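Local atomic coordinates of GTPase-activating protein BEM3 (PDB entry 6FSF), a protein that activates GTP hydrolysis by the small GTPase CDC42 and, less efficiently, RHO1, and binds phosphatidylinositol 3-phosphate. Residues 53-58 with 125-130; 21-26 with 37-42. One frame throughout, in Å; residues are numbered along the deposited sequence.

Both contacts lie in the PX domain of Bem3, their centres about 10 Å apart, and both reach one antiparallel sheet. Contact 2 pairs strands 19-29 and 35-43, a beta hairpin. Contact 1 begins on the following strand, 49-55, and ties it to the chain that leaves helix 115-125 and ends in the short strand 129-130 at the other margin of the sheet. Strands 35-43 and 49-55 are neighbours, so the two contacts meet: Ile39 N lies 3.0 Å from Phe53 O and Ile37 N 2.7 Å from Lys55 O, both probable hydrogen bonds, while Phe53 CE2 packs 3.8 Å from Ile41 CG1.

Contact 1 of 2, residues 53-58 with 125-130; sequences FSKSIH and ISTDTV
Phe53 lays one ring face against Ile125, where the last helix of the PX domain gives way to the chain that returns to the edge of the sheet. CG of Phe53 sits between the backbone N and the carbonyl carbon (chi1 62°), and CA of Ile125 stands over the ring centre, 4.2 Å from the centroid, in a CH-pi contact. Ile125 CG2 lies on the same side of the ring plane, displaced outward past Phe53 CZ, 3.8 Å away, while Ile39 and Ile41 of the sheet also pack on Phe53. The Phe53 backbone forms an antiparallel non-hydrogen-bonded pair with Thr129, their side chains leaving in different directions. Ser54 N then donates to Asp128 O at 3.1 Å, and its CB lies 3.7 Å from Val130 CG2; its hydroxyl bonds instead to Ser36 OG. Lys55 carries the polar grip. Its chain bends at chi2 (-72°) and then runs extended, crossing the side chains of Asp128 and Thr127 at about a right angle. NZ donates to Thr127 OG1 at 2.8 Å, and Phe124 adds a cation-pi contact. A methionine in place of Lys55 would probably leave the Asp128 carboxylate without this lysine's salt bridge and Thr127 OG1 without its N-H. Thr127 OG1 is also hydrogen-bonded to the carbonyls of Gln123 and Phe124, so the lysine is tied to the end of the helix through this hydroxyl. The salt bridge runs from Lys55 NZ to Asp128 OD2, 2.7 Å, at the anti lone pair of that oxygen.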
ATOM      1  N   PHE A  53       7.653   0.745   8.197  1.00 55.77           N
ATOM      2  CA  PHE A  53       7.482   2.157   8.495  1.00 54.96           C
ATOM      3  C   PHE A  53       6.437   2.731   7.550  1.00 56.62           C
ATOM      4  O   PHE A  53       6.058   2.111   6.555  1.00 58.26           O
ATOM      5  CB  PHE A  53       8.807   2.926   8.403  1.00 49.54           C
ATOM      6  CG  PHE A  53       9.433   2.911   7.038  1.00 57.71           C
ATOM      7  CD1 PHE A  53       9.227   3.958   6.157  1.00 52.34           C
ATOM      8  CD2 PHE A  53      10.242   1.858   6.641  1.00 47.91           C
ATOM      9  CE1 PHE A  53       9.807   3.955   4.898  1.00 58.29           C
ATOM     10  CE2 PHE A  53      10.824   1.846   5.383  1.00 46.40           C
ATOM     11  CZ  PHE A  53      10.607   2.898   4.514  1.00 46.46           C
ATOM     12  N   SER A  54       5.968   3.931   7.881  1.00 55.54           N
ATOM     13  CA  SER A  54       4.877   4.568   7.161  1.00 58.02           C
ATOM     14  C   SER A  54       5.275   5.991   6.807  1.00 54.61           C
ATOM     15  O   SER A  54       5.814   6.714   7.649  1.00 58.82           O
ATOM     16  CB  SER A  54       3.596   4.565   7.998  1.00 65.24           C
ATOM     17  OG  SER A  54       2.533   5.188   7.301  1.00 74.43           O
ATOM     18  N   LYS A  55       5.012   6.388   5.566  1.00 50.92           N
ATOM     19  CA  LYS A  55       5.328   7.730   5.101  1.00 48.89           C
ATOM     20  C   LYS A  55       4.184   8.244   4.245  1.00 55.73           C
ATOM     21  O   LYS A  55       3.631   7.503   3.427  1.00 55.52           O
ATOM     22  CB  LYS A  55       6.626   7.758   4.282  1.00 51.64           C
ATOM     23  CG  LYS A  55       7.854   7.250   5.014  1.00 54.77           C
ATOM     24  CD  LYS A  55       8.316   8.230   6.077  1.00 50.88           C
ATOM     25  CE  LYS A  55       9.578   7.732   6.752  1.00 54.09           C
ATOM     26  NZ  LYS A  55      10.113   8.711   7.738  1.00 57.99           N
ATOM     27  N   SER A  56       3.832   9.512   4.437  1.00 53.90           N
ATOM     28  CA  SER A  56       2.922  10.168   3.514  1.00 49.91           C
ATOM     29  C   SER A  56       3.617  10.384   2.174  1.00 45.17           C
ATOM     30  O   SER A  56       4.847  10.350   2.069  1.00 50.11           O
ATOM     31  CB  SER A  56       2.444  11.506   4.081  1.00 56.47           C
ATOM     32  OG  SER A  56       3.475  12.478   4.035  1.00 57.59           O
ATOM     33  N   ILE A  57       2.810  10.602   1.132  1.00 53.16           N
ATOM     34  CA  ILE A  57       3.374  10.855  -0.191  1.00 55.21           C
ATOM     35  C   ILE A  57       4.208  12.128  -0.177  1.00 53.10           C
ATOM     36  O   ILE A  57       5.204  12.240  -0.904  1.00 50.52           O
ATOM     37  CB  ILE A  57       2.249  10.910  -1.246  1.00 62.15           C
ATOM     38  CG1 ILE A  57       2.817  11.227  -2.633  1.00 71.60           C
ATOM     39  CG2 ILE A  57       1.185  11.921  -0.848  1.00 72.75           C
ATOM     40  CD1 ILE A  57       3.810  10.202  -3.137  1.00 57.51           C
ATOM     41  N   HIS A  58       3.834  13.094   0.665  1.00 50.82           N
ATOM     42  CA  HIS A  58       4.602  14.327   0.781  1.00 54.96           C
ATOM     43  C   HIS A  58       6.006  14.062   1.317  1.00 49.72           C
ATOM     44  O   HIS A  58       6.986  14.627   0.817  1.00 53.67           O
ATOM     45  CB  HIS A  58       3.862  15.314   1.682  1.00 59.11           C
ATOM     46  CG  HIS A  58       4.623  16.574   1.948  1.00 64.49           C
ATOM     47  ND1 HIS A  58       4.848  17.526   0.977  1.00 63.24           N
ATOM     48  CD2 HIS A  58       5.216  17.037   3.074  1.00 67.37           C
ATOM     49  CE1 HIS A  58       5.545  18.522   1.495  1.00 61.19           C
ATOM     50  NE2 HIS A  58       5.781  18.250   2.766  1.00 62.75           N
ATOM     51  N   ILE A 125      14.284   5.780   6.788  1.00 48.46           N
ATOM     52  CA  ILE A 125      13.697   4.480   7.116  1.00 59.35           C
ATOM     53  C   ILE A 125      13.788   4.132   8.593  1.00 61.34           C
ATOM     54  O   ILE A 125      13.235   3.106   9.011  1.00 60.46           O
ATOM     55  CB  ILE A 125      14.357   3.350   6.303  1.00 58.75           C
ATOM     56  CG1 ILE A 125      15.804   3.133   6.752  1.00 59.84           C
ATOM     57  CG2 ILE A 125      14.316   3.668   4.817  1.00 53.83           C
ATOM     58  CD1 ILE A 125      16.501   1.987   6.043  1.00 54.90           C
ATOM     59  N   SER A 126      14.467   4.950   9.396  1.00 55.73           N
ATOM     60  CA  SER A 126      14.578   4.729  10.832  1.00 67.99           C
ATOM     61  C   SER A 126      13.554   5.524  11.632  1.00 69.03           C
ATOM     62  O   SER A 126      13.643   5.568  12.864  1.00 66.08           O
ATOM     63  CB  SER A 126      15.991   5.073  11.312  1.00 66.32           C
ATOM     64  OG  SER A 126      16.953   4.217  10.724  1.00 63.03           O
ATOM     65  N   THR A 127      12.593   6.157  10.963  1.00 65.45           N
ATOM     66  CA  THR A 127      11.554   6.944  11.612  1.00 66.05           C
ATOM     67  C   THR A 127      10.188   6.456  11.150  1.00 60.27           C
ATOM     68  O   THR A 127      10.065   5.715  10.170  1.00 62.84           O
ATOM     69  CB  THR A 127      11.710   8.442  11.310  1.00 64.67           C
ATOM     70  OG1 THR A 127      11.943   8.629   9.908  1.00 63.01           O
ATOM     71  CG2 THR A 127      12.868   9.032  12.098  1.00 59.22           C
ATOM     72  N   ASP A 128       9.155   6.887  11.879  1.00 60.88           N
ATOM     73  CA  ASP A 128       7.770   6.489  11.613  1.00 67.38           C
ATOM     74  C   ASP A 128       7.626   4.969  11.590  1.00 68.20           C
ATOM     75  O   ASP A 128       6.897   4.404  10.770  1.00 58.93           O
ATOM     76  CB  ASP A 128       7.256   7.105  10.311  1.00 63.00           C
ATOM     77  CG  ASP A 128       7.321   8.614  10.317  1.00 68.92           C
ATOM     78  OD1 ASP A 128       6.420   9.248  10.909  1.00 72.82           O
ATOM     79  OD2 ASP A 128       8.272   9.174   9.726  1.00 67.60           O
ATOM     80  N   THR A 129       8.332   4.305  12.505  1.00 62.15           N
ATOM     81  CA  THR A 129       8.326   2.851  12.555  1.00 62.49           C
ATOM     82  C   THR A 129       6.933   2.327  12.879  1.00 64.61           C
ATOM     83  O   THR A 129       6.205   2.902  13.693  1.00 68.99           O
ATOM     84  CB  THR A 129       9.328   2.362  13.597  1.00 57.43           C
ATOM     85  OG1 THR A 129      10.568   3.058  13.432  1.00 60.45           O
ATOM     86  CG2 THR A 129       9.573   0.869  13.448  1.00 55.86           C
ATOM     87  N   VAL A 130       6.563   1.227  12.231  1.00 61.52           N
ATOM     88  CA  VAL A 130       5.255   0.605  12.393  1.00 61.49           C
ATOM     89  C   VAL A 130       5.461  -0.810  12.909  1.00 66.08           C
ATOM     90  O   VAL A 130       6.269  -1.565  12.357  1.00 64.72           O
ATOM     91  CB  VAL A 130       4.464   0.600  11.072  1.00 62.62           C
ATOM     92  CG1 VAL A 130       3.182  -0.200  11.221  1.00 58.82           C
ATOM     93  CG2 VAL A 130       4.166   2.023  10.627  1.00 65.50           C
TER

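Contact 2 of 2, residues 21-26 with 37-42; sequences IEVLST and ILIAII
Leu24 reaches across to Leu38 and Ala40. Its CB lies 3.9 Å from Leu38 O, and CG is anti to the carbonyl carbon (chi1 -61°), 4.0 Å from Ala40 CB. At the tip, CD1 touches Ala40 CB at 3.8 Å and also meets CD2 of Leu38, whose side chain it crosses obliquely. Beside this cluster the backbones run antiparallel, the short strand axes at 148°. Glu22 and Ala40 form a hydrogen-bonded pair, each N donating to the other's O. Then the register slips by one residue. Leu24 and Ser25 both face Leu38, the classic beta bulge, in this first hairpin of the PX domain sheet: Leu38 O accepts Leu24 N at 2.9 Å and, weakly, Ser25 N, while Leu38 N returns a bond to Ser25 O. The Ser25 hydroxyl bonds to Glu228 of the PH domain, which also accepts Thr26 N, and the Thr26 hydroxyl to Arg96 of helix 90-107. The face carrying Ile21, Val23, Ile39 and Ile41 is apolar. Ile21 CG2 meets Ile41 CD1 at 3.6 Å, the end of Ile41 bending back toward the partner strand with its CD1 at chi2 -65°. Val23 CG1 packs on Ile37 CG2 at 3.9 Å, and helix 90-107 covers this side, with Asn101, Tyr104 and Thr105 on Ile21 and Leu100 on Ile37. At the Thr26 end, CG2 lies 4.1 Å from Ile37 CG1, the two side chains running alongside each other in the same direction.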
ATOM      1  N   ILE A  21      13.249  -4.320  -0.189  1.00 56.92           N
ATOM      2  CA  ILE A  21      12.097  -3.515   0.193  1.00 60.61           C
ATOM      3  C   ILE A  21      10.854  -4.095  -0.461  1.00 59.74           C
ATOM      4  O   ILE A  21      10.924  -4.738  -1.512  1.00 67.87           O
ATOM      5  CB  ILE A  21      12.278  -2.023  -0.183  1.00 65.60           C
ATOM      6  CG1 ILE A  21      12.185  -1.813  -1.703  1.00 72.33           C
ATOM      7  CG2 ILE A  21      13.603  -1.497   0.348  1.00 55.70           C
ATOM      8  CD1 ILE A  21      10.820  -1.332  -2.184  1.00 80.41           C
ATOM      9  N   GLU A  22       9.709  -3.866   0.175  1.00 57.41           N
ATOM     10  CA  GLU A  22       8.420  -4.244  -0.395  1.00 57.66           C
ATOM     11  C   GLU A  22       7.390  -3.222   0.058  1.00 61.35           C
ATOM     12  O   GLU A  22       7.079  -3.142   1.248  1.00 53.74           O
ATOM     13  CB  GLU A  22       8.010  -5.653   0.020  1.00 53.16           C
ATOM     14  CG  GLU A  22       6.729  -6.130  -0.655  1.00 73.28           C
ATOM     15  CD  GLU A  22       6.301  -7.512  -0.204  1.00 83.39           C
ATOM     16  OE1 GLU A  22       7.009  -8.112   0.636  1.00 90.30           O
ATOM     17  OE2 GLU A  22       5.257  -8.000  -0.688  1.00 75.43           O
ATOM     18  N   VAL A  23       6.883  -2.436  -0.888  1.00 48.91           N
ATOM     19  CA  VAL A  23       5.784  -1.520  -0.609  1.00 52.48           C
ATOM     20  C   VAL A  23       4.526  -2.362  -0.424  1.00 56.94           C
ATOM     21  O   VAL A  23       4.050  -2.995  -1.371  1.00 56.09           O
ATOM     22  CB  VAL A  23       5.611  -0.489  -1.730  1.00 48.37           C
ATOM     23  CG1 VAL A  23       4.510   0.499  -1.384  1.00 45.87           C
ATOM     24  CG2 VAL A  23       6.923   0.239  -1.982  1.00 55.44           C
ATOM     25  N   LEU A  24       3.998  -2.390   0.798  1.00 49.44           N
ATOM     26  CA  LEU A  24       2.864  -3.250   1.108  1.00 49.70           C
ATOM     27  C   LEU A  24       1.520  -2.591   0.831  1.00 52.30           C
ATOM     28  O   LEU A  24       0.546  -3.295   0.538  1.00 58.02           O
ATOM     29  CB  LEU A  24       2.920  -3.687   2.576  1.00 48.06           C
ATOM     30  CG  LEU A  24       4.144  -4.493   3.027  1.00 58.91           C
ATOM     31  CD1 LEU A  24       4.081  -4.767   4.524  1.00 53.43           C
ATOM     32  CD2 LEU A  24       4.263  -5.793   2.248  1.00 51.18           C
ATOM     33  N   SER A  25       1.446  -1.264   0.907  1.00 53.20           N
ATOM     34  CA  SER A  25       0.173  -0.564   0.788  1.00 51.25           C
ATOM     35  C   SER A  25       0.424   0.925   0.612  1.00 50.71           C
ATOM     36  O   SER A  25       1.452   1.459   1.039  1.00 52.83           O
ATOM     37  CB  SER A  25      -0.715  -0.797   2.014  1.00 51.27           C
ATOM     38  OG  SER A  25      -1.882   0.008   1.954  1.00 47.40           O
ATOM     39  N   THR A  26      -0.543   1.588  -0.029  1.00 49.38           N
ATOM     40  CA  THR A  26      -0.626   3.043  -0.063  1.00 53.11           C
ATOM     41  C   THR A  26      -1.959   3.532   0.496  1.00 59.60           C
ATOM     42  O   THR A  26      -2.360   4.671   0.238  1.00 54.18           O
ATOM     43  CB  THR A  26      -0.421   3.573  -1.485  1.00 59.31           C
ATOM     44  OG1 THR A  26      -1.511   3.157  -2.319  1.00 51.62           O
ATOM     45  CG2 THR A  26       0.883   3.042  -2.070  1.00 55.06           C
ATOM     46  N   ILE A  37       1.923   5.479   3.043  1.00 58.76           N
ATOM     47  CA  ILE A  37       2.569   4.410   2.291  1.00 48.02           C
ATOM     48  C   ILE A  37       3.306   3.517   3.282  1.00 55.80           C
ATOM     49  O   ILE A  37       4.260   3.955   3.938  1.00 53.28           O
ATOM     50  CB  ILE A  37       3.521   4.974   1.226  1.00 49.35           C
ATOM     51  CG1 ILE A  37       2.751   5.870   0.253  1.00 54.83           C
ATOM     52  CG2 ILE A  37       4.234   3.852   0.489  1.00 46.27           C
ATOM     53  CD1 ILE A  37       3.627   6.803  -0.552  1.00 49.77           C
ATOM     54  N   LEU A  38       2.864   2.265   3.396  1.00 49.59           N
ATOM     55  CA  LEU A  38       3.480   1.292   4.293  1.00 50.93           C
ATOM     56  C   LEU A  38       4.558   0.519   3.543  1.00 50.94           C
ATOM     57  O   LEU A  38       4.293  -0.054   2.482  1.00 52.15           O
ATOM     58  CB  LEU A  38       2.428   0.330   4.849  1.00 51.21           C
ATOM     59  CG  LEU A  38       2.912  -0.686   5.885  1.00 58.48           C
ATOM     60  CD1 LEU A  38       3.329   0.018   7.168  1.00 56.36           C
ATOM     61  CD2 LEU A  38       1.844  -1.734   6.164  1.00 48.85           C
ATOM     62  N   ILE A  39       5.767   0.498   4.098  1.00 49.01           N
ATOM     63  CA  ILE A  39       6.934  -0.075   3.439  1.00 45.95           C
ATOM     64  C   ILE A  39       7.602  -1.059   4.388  1.00 50.83           C
ATOM     65  O   ILE A  39       7.823  -0.743   5.563  1.00 53.45           O
ATOM     66  CB  ILE A  39       7.934   1.015   3.007  1.00 48.84           C
ATOM     67  CG1 ILE A  39       7.279   1.980   2.025  1.00 46.26           C
ATOM     68  CG2 ILE A  39       9.184   0.386   2.405  1.00 46.60           C
ATOM     69  CD1 ILE A  39       8.081   3.230   1.784  1.00 55.62           C
ATOM     70  N   ALA A  40       7.939  -2.240   3.875  1.00 53.06           N
ATOM     71  CA  ALA A  40       8.594  -3.274   4.661  1.00 57.05           C
ATOM     72  C   ALA A  40      10.059  -3.383   4.264  1.00 53.29           C
ATOM     73  O   ALA A  40      10.396  -3.362   3.077  1.00 47.22           O
ATOM     74  CB  ALA A  40       7.897  -4.622   4.477  1.00 51.47           C
ATOM     75  N   ILE A  41      10.925  -3.499   5.267  1.00 44.06           N
ATOM     76  CA  ILE A  41      12.357  -3.690   5.070  1.00 45.70           C
ATOM     77  C   ILE A  41      12.696  -5.121   5.459  1.00 51.94           C
ATOM     78  O   ILE A  41      12.342  -5.573   6.555  1.00 54.42           O
ATOM     79  CB  ILE A  41      13.180  -2.679   5.889  1.00 51.42           C
ATOM     80  CG1 ILE A  41      12.945  -1.261   5.369  1.00 49.71           C
ATOM     81  CG2 ILE A  41      14.658  -3.019   5.828  1.00 58.44           C
ATOM     82  CD1 ILE A  41      13.437  -1.043   3.956  1.00 51.43           C
ATOM     83  N   ILE A  42      13.374  -5.833   4.562  1.00 52.19           N
ATOM     84  CA  ILE A  42      13.572  -7.273   4.678  1.00 51.74           C
ATOM     85  C   ILE A  42      15.058  -7.582   4.558  1.00 52.87           C
ATOM     86  O   ILE A  42      15.734  -7.071   3.657  1.00 62.20           O
ATOM     87  CB  ILE A  42      12.766  -8.034   3.606  1.00 56.25           C
ATOM     88  CG1 ILE A  42      11.268  -7.920   3.896  1.00 63.32           C
ATOM     89  CG2 ILE A  42      13.203  -9.490   3.534  1.00 60.18           C
ATOM     90  CD1 ILE A  42      10.411  -7.767   2.655  1.00 69.93           C
TER